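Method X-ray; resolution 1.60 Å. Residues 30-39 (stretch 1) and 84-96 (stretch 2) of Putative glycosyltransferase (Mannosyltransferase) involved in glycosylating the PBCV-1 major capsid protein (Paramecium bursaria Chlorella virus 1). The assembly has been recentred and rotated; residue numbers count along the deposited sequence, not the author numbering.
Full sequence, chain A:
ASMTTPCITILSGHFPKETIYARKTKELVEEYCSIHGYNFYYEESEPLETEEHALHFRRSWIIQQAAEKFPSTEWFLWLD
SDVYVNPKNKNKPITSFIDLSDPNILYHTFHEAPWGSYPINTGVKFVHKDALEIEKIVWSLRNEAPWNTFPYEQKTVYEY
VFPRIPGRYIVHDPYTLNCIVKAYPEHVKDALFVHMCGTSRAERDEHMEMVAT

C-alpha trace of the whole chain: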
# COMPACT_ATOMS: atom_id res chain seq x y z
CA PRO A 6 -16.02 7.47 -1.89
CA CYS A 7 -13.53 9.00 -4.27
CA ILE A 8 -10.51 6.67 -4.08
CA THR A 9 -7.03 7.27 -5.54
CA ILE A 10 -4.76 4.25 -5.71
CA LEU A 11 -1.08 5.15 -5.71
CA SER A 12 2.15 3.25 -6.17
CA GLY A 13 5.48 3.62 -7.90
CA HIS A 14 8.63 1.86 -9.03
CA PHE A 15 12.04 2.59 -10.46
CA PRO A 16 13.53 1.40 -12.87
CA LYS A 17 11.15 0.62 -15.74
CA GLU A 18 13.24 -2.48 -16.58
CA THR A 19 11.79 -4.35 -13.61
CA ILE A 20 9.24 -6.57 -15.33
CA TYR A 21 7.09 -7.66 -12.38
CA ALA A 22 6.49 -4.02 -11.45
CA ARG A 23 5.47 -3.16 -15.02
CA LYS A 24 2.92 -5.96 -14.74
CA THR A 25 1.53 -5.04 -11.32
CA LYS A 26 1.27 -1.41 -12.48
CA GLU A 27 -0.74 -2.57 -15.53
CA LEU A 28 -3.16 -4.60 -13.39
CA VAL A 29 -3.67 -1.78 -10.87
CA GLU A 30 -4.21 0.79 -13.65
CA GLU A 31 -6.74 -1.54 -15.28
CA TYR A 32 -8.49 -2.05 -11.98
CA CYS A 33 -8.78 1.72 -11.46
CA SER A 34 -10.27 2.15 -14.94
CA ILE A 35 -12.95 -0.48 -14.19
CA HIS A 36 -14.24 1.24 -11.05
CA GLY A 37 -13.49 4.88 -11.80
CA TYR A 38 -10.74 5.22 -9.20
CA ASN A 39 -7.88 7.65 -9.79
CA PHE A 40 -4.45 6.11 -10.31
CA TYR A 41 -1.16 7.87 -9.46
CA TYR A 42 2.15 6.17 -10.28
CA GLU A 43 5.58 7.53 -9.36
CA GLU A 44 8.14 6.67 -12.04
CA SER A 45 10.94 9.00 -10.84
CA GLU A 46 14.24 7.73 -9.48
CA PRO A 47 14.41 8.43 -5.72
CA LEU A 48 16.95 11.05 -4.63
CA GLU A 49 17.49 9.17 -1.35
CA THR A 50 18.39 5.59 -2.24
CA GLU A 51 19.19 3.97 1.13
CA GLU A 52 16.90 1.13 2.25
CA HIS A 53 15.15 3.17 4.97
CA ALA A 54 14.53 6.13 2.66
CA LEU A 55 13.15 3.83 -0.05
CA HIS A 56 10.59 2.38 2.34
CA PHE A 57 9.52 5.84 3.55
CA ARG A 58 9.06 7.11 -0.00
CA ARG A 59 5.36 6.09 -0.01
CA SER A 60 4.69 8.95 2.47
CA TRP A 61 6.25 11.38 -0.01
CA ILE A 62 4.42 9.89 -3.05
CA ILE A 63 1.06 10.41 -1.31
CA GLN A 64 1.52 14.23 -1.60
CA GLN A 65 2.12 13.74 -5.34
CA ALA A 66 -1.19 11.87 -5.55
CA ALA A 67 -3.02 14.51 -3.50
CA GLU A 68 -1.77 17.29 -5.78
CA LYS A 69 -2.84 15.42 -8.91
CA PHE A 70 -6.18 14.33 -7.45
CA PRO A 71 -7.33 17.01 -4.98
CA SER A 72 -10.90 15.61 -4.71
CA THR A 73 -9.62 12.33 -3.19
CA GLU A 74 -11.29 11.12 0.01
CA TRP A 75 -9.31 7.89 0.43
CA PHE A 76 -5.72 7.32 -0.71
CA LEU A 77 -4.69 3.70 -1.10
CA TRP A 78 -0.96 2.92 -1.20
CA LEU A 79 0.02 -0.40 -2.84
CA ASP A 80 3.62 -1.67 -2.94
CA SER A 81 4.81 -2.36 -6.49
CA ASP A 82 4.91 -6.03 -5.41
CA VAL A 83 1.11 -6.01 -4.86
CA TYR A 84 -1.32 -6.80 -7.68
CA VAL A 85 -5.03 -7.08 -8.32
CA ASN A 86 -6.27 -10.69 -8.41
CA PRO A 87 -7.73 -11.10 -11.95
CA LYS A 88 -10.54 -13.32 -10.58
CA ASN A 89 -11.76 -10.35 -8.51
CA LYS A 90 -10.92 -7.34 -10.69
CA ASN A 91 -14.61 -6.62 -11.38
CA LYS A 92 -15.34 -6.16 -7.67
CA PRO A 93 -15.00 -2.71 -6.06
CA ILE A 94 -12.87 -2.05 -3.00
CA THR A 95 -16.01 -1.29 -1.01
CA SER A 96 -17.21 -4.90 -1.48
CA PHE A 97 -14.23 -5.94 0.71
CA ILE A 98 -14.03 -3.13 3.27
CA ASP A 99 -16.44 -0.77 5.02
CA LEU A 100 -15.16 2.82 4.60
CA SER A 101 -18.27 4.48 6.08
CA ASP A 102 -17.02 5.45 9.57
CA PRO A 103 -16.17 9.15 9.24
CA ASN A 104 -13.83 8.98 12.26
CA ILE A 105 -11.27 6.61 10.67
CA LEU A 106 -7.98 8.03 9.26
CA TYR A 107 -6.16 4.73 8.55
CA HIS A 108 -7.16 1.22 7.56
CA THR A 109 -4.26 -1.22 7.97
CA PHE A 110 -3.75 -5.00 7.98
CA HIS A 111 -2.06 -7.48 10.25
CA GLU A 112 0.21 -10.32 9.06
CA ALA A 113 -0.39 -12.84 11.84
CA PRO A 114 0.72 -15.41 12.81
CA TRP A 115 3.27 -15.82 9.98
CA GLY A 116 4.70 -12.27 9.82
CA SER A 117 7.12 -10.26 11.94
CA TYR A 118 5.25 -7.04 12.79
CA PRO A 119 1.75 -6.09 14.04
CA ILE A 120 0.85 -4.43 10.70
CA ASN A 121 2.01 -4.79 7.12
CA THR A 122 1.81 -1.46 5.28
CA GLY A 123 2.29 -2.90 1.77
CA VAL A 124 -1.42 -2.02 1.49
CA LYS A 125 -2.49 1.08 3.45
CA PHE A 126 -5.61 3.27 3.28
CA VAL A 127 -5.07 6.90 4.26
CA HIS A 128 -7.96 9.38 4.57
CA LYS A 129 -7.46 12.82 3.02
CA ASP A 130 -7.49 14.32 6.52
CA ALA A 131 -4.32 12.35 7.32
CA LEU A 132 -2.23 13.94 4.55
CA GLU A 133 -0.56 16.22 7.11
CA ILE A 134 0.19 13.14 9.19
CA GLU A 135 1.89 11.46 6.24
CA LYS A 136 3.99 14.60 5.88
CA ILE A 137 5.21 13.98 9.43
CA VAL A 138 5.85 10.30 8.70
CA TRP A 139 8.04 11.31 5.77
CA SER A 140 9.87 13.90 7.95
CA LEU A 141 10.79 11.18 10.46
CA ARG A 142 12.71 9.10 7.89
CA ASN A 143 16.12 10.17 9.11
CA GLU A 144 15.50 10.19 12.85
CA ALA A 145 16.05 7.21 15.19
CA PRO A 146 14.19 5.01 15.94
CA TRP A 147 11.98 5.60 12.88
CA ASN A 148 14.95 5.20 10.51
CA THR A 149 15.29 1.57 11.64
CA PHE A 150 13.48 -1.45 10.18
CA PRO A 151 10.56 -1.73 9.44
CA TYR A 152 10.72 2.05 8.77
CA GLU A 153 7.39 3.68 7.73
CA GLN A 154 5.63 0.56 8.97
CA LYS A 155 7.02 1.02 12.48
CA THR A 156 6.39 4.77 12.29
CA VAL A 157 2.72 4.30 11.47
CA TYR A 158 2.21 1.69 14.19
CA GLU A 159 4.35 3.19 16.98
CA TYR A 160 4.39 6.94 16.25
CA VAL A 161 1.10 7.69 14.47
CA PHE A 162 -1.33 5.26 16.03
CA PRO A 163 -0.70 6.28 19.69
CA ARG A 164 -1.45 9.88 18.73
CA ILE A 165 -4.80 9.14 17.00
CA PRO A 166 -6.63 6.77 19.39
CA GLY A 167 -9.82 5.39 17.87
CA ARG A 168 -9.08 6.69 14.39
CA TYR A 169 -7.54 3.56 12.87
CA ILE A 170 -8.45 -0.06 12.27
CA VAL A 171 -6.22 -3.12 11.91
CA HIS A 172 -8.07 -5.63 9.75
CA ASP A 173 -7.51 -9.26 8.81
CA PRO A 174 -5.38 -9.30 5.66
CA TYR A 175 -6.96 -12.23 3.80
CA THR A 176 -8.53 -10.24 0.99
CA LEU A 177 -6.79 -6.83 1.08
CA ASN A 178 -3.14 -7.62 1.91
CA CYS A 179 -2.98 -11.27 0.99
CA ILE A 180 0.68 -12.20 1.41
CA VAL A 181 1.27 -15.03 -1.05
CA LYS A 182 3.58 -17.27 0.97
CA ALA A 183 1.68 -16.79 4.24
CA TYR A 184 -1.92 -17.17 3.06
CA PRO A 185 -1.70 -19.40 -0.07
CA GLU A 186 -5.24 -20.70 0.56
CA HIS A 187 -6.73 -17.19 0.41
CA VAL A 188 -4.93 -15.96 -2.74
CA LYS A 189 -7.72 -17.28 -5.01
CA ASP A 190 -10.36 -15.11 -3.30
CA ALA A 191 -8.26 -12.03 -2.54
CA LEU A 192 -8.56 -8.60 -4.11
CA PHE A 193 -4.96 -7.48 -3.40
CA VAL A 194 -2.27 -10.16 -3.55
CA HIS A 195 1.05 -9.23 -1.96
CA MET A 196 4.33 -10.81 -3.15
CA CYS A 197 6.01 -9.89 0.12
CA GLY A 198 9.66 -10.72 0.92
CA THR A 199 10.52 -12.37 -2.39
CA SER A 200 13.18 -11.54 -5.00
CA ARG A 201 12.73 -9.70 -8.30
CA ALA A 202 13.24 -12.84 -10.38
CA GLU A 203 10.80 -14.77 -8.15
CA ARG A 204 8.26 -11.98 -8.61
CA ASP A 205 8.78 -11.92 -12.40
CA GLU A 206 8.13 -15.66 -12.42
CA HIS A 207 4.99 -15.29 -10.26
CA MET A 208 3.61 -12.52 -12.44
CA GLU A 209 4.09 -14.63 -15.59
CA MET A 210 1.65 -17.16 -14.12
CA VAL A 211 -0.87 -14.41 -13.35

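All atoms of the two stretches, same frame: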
# COMPACT_ATOMS: atom_id res chain seq x y z
N GLU A 30 -3.65 -0.24 -12.77
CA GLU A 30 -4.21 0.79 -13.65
C GLU A 30 -5.54 0.29 -14.25
O GLU A 30 -6.55 1.02 -14.29
CB GLU A 30 -3.21 1.18 -14.74
CG GLU A 30 -3.65 2.41 -15.54
CD GLU A 30 -2.51 3.19 -16.18
OE1 GLU A 30 -1.37 2.68 -16.29
OE2 GLU A 30 -2.76 4.36 -16.58
N GLU A 31 -5.54 -0.97 -14.69
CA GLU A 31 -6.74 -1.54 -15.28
C GLU A 31 -7.85 -1.54 -14.25
O GLU A 31 -8.98 -1.14 -14.52
CB GLU A 31 -6.51 -2.99 -15.73
CG GLU A 31 -7.78 -3.60 -16.33
CD GLU A 31 -7.74 -5.11 -16.42
OE1 GLU A 31 -6.80 -5.74 -15.88
OE2 GLU A 31 -8.69 -5.66 -17.03
N TYR A 32 -7.50 -1.99 -13.05
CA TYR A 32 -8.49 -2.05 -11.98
C TYR A 32 -9.11 -0.67 -11.71
O TYR A 32 -10.33 -0.53 -11.56
CB TYR A 32 -7.84 -2.63 -10.72
CG TYR A 32 -8.81 -2.78 -9.57
CD1 TYR A 32 -9.80 -3.77 -9.58
CD2 TYR A 32 -8.73 -1.92 -8.46
CE1 TYR A 32 -10.71 -3.89 -8.52
CE2 TYR A 32 -9.62 -2.03 -7.41
CZ TYR A 32 -10.62 -3.01 -7.44
OH TYR A 32 -11.51 -3.12 -6.39
N CYS A 33 -8.28 0.37 -11.65
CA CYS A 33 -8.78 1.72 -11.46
C CYS A 33 -9.75 2.15 -12.56
O CYS A 33 -10.79 2.75 -12.28
CB CYS A 33 -7.63 2.71 -11.36
SG CYS A 33 -6.70 2.51 -9.81
N SER A 34 -9.42 1.79 -13.81
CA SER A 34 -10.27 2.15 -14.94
C SER A 34 -11.65 1.49 -14.83
O SER A 34 -12.67 2.09 -15.19
CB SER A 34 -9.59 1.78 -16.27
OG SER A 34 -9.67 0.38 -16.52
N ILE A 35 -11.68 0.25 -14.33
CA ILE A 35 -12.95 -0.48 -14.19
C ILE A 35 -13.93 0.18 -13.22
O ILE A 35 -15.15 0.23 -13.47
CB ILE A 35 -12.70 -1.97 -13.84
CG1 ILE A 35 -12.02 -2.68 -15.02
CG2 ILE A 35 -14.03 -2.70 -13.48
CD1 ILE A 35 -11.46 -4.06 -14.70
N HIS A 36 -13.40 0.74 -12.13
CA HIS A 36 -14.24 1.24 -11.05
C HIS A 36 -14.26 2.75 -10.93
O HIS A 36 -14.94 3.29 -10.06
CB HIS A 36 -13.81 0.59 -9.73
CG HIS A 36 -13.87 -0.89 -9.78
ND1 HIS A 36 -15.05 -1.59 -9.69
CD2 HIS A 36 -12.90 -1.80 -10.03
CE1 HIS A 36 -14.81 -2.88 -9.84
NE2 HIS A 36 -13.51 -3.03 -10.04
N GLY A 37 -13.49 3.42 -11.78
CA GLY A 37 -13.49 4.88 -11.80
C GLY A 37 -12.61 5.47 -10.72
O GLY A 37 -12.76 6.65 -10.37
N TYR A 38 -11.68 4.68 -10.19
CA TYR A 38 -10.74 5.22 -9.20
C TYR A 38 -9.64 5.98 -9.91
O TYR A 38 -9.30 5.68 -11.05
CB TYR A 38 -10.09 4.11 -8.37
CG TYR A 38 -11.03 3.14 -7.71
CD1 TYR A 38 -12.16 3.59 -7.02
CD2 TYR A 38 -10.75 1.77 -7.71
CE1 TYR A 38 -13.03 2.68 -6.38
CE2 TYR A 38 -11.62 0.86 -7.08
CZ TYR A 38 -12.76 1.32 -6.42
OH TYR A 38 -13.61 0.44 -5.79
N ASN A 39 -9.04 6.96 -9.23
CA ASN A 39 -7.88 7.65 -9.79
C ASN A 39 -6.67 6.75 -9.57
O ASN A 39 -6.67 5.95 -8.64
CB ASN A 39 -7.62 8.99 -9.10
CG ASN A 39 -8.83 9.90 -9.08
OD1 ASN A 39 -9.26 10.39 -8.01
ND2 ASN A 39 -9.42 10.11 -10.24
N TYR A 84 -0.52 -6.92 -6.46
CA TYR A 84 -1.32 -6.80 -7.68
C TYR A 84 -2.79 -7.09 -7.41
O TYR A 84 -3.16 -7.52 -6.33
CB TYR A 84 -0.79 -7.71 -8.78
CG TYR A 84 -0.87 -9.19 -8.47
CD1 TYR A 84 -1.96 -9.95 -8.88
CD2 TYR A 84 0.16 -9.83 -7.79
CE1 TYR A 84 -2.03 -11.31 -8.60
CE2 TYR A 84 0.11 -11.19 -7.50
CZ TYR A 84 -0.99 -11.93 -7.90
OH TYR A 84 -1.05 -13.28 -7.63
N VAL A 85 -3.61 -6.81 -8.41
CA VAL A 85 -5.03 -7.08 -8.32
C VAL A 85 -5.27 -8.49 -8.84
O VAL A 85 -4.91 -8.81 -9.98
CB VAL A 85 -5.83 -6.04 -9.12
CG1 VAL A 85 -7.29 -6.42 -9.17
CG2 VAL A 85 -5.68 -4.63 -8.50
N ASN A 86 -5.87 -9.33 -8.01
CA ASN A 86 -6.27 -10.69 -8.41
C ASN A 86 -7.25 -10.64 -9.60
O ASN A 86 -8.36 -10.14 -9.45
CB ASN A 86 -6.93 -11.37 -7.22
CG ASN A 86 -7.47 -12.76 -7.54
OD1 ASN A 86 -7.18 -13.33 -8.60
ND2 ASN A 86 -8.26 -13.31 -6.63
N PRO A 87 -6.84 -11.17 -10.77
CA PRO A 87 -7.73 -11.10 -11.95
C PRO A 87 -9.14 -11.65 -11.69
O PRO A 87 -10.11 -11.12 -12.24
CB PRO A 87 -7.00 -11.93 -13.00
CG PRO A 87 -5.56 -11.85 -12.62
CD PRO A 87 -5.55 -11.80 -11.10
N LYS A 88 -9.24 -12.68 -10.85
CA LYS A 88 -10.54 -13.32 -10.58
C LYS A 88 -11.52 -12.32 -9.93
O LYS A 88 -12.75 -12.45 -10.09
CB LYS A 88 -10.39 -14.56 -9.68
CG LYS A 88 -11.73 -15.21 -9.28
CD LYS A 88 -11.59 -16.15 -8.10
CE LYS A 88 -12.96 -16.61 -7.57
NZ LYS A 88 -13.81 -15.47 -7.10
N ASN A 89 -10.96 -11.32 -9.25
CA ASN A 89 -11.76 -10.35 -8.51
C ASN A 89 -11.71 -8.90 -9.00
O ASN A 89 -12.22 -7.99 -8.35
CB ASN A 89 -11.44 -10.42 -7.02
CG ASN A 89 -12.16 -11.56 -6.34
OD1 ASN A 89 -11.63 -12.21 -5.44
ND2 ASN A 89 -13.36 -11.86 -6.82
N LYS A 90 -11.12 -8.69 -10.17
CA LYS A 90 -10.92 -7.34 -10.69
C LYS A 90 -12.22 -6.58 -10.96
O LYS A 90 -12.22 -5.34 -10.97
CB LYS A 90 -10.03 -7.37 -11.95
CG LYS A 90 -10.77 -7.88 -13.18
CD LYS A 90 -9.92 -7.73 -14.45
CE LYS A 90 -10.81 -7.98 -15.67
NZ LYS A 90 -10.00 -8.09 -16.91
N ASN A 91 -13.33 -7.29 -11.16
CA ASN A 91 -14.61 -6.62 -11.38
C ASN A 91 -15.36 -6.27 -10.10
O ASN A 91 -16.50 -5.80 -10.14
CB ASN A 91 -15.50 -7.42 -12.35
CG ASN A 91 -14.89 -7.56 -13.73
OD1 ASN A 91 -14.74 -8.66 -14.25
ND2 ASN A 91 -14.53 -6.42 -14.33
N LYS A 92 -14.70 -6.46 -8.95
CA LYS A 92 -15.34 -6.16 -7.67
C LYS A 92 -14.71 -4.92 -7.04
O LYS A 92 -13.47 -4.85 -6.94
CB LYS A 92 -15.23 -7.34 -6.72
CG LYS A 92 -15.98 -8.59 -7.18
CD LYS A 92 -15.69 -9.74 -6.26
CE LYS A 92 -16.46 -11.00 -6.65
NZ LYS A 92 -16.04 -12.16 -5.78
N PRO A 93 -15.54 -3.96 -6.60
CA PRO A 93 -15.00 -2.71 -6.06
C PRO A 93 -14.42 -2.90 -4.68
O PRO A 93 -14.76 -3.87 -3.98
CB PRO A 93 -16.22 -1.80 -5.99
CG PRO A 93 -17.37 -2.74 -5.74
CD PRO A 93 -17.02 -3.99 -6.54
N ILE A 94 -13.56 -1.97 -4.28
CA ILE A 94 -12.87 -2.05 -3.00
C ILE A 94 -13.86 -2.12 -1.85
O ILE A 94 -13.63 -2.80 -0.85
CB ILE A 94 -11.95 -0.83 -2.82
CG1 ILE A 94 -10.70 -0.96 -3.71
CG2 ILE A 94 -11.59 -0.63 -1.34
CD1 ILE A 94 -9.90 0.35 -3.86
N THR A 95 -14.98 -1.41 -2.02
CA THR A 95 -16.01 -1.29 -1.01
C THR A 95 -16.81 -2.59 -0.82
O THR A 95 -17.57 -2.71 0.15
CB THR A 95 -16.92 -0.09 -1.32
OG1 THR A 95 -17.29 -0.12 -2.70
CG2 THR A 95 -16.16 1.21 -1.03
N SER A 96 -16.62 -3.58 -1.71
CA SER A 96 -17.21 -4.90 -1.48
C SER A 96 -16.40 -5.69 -0.45
O SER A 96 -16.88 -6.70 0.07
CB SER A 96 -17.35 -5.70 -2.78
OG SER A 96 -16.08 -5.97 -3.34
O HOH W 1 -15.59 1.61 -4.55

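The last turns of a helix, residues 30–36, pack against an irregular segment that leaves the strand at 84–85 and passes through a type I β turn from N89 to K92. The backbones come nearest at Y32 and K90, whose CA atoms lie 6.0 Å apart, and the contact buries 528 Å² in all. Three backbone groups of this segment, K90 O, K92 O and I94 N, hydrogen-bond to side chains of the first stretch.

Y32 contributes the most surface. Its side chain (chi1 t) reaches from the helix into the second stretch, with Y32 CD1 3.7 Å from V85 CG1 and Y32 CE2 4.0 Å from I94 CG1, so the ring has apolar neighbours along its length. At its tip, Y32 OH donates a hydrogen bond to K92 O (2.7 Å), allowing the buried phenol to end on a carbonyl. I94 N lies 3.2 Å from Y32 OH, but the angle is poor; I94 N instead donates to Y38 OH (2.8 Å). Y38 also places CE2 3.7 Å from I94 CD1, and its hydroxyl hydrogen-bonds a water that links it to T95 OG1.

K90 covers the next largest area, and both its backbone and its side chain take part. K90 O accepts a nearly straight hydrogen bond from H36 NE2 (2.8 Å, 163°), which ties the end of the helix to the turn. The extended side chain passes I35, CD of K90 lying 4.0 Å from I35 CD1, and its ammonium forms a salt bridge from K90 NZ to E31 OE2 (2.8 Å). P93 CA sits over one face of the H36 ring, 4.0 Å from its centroid, in a CH–π contact, whereas K90 O lies at the ring's edge. Beyond H36, G37 leaves the helix with positive phi, a conformation that favours glycine.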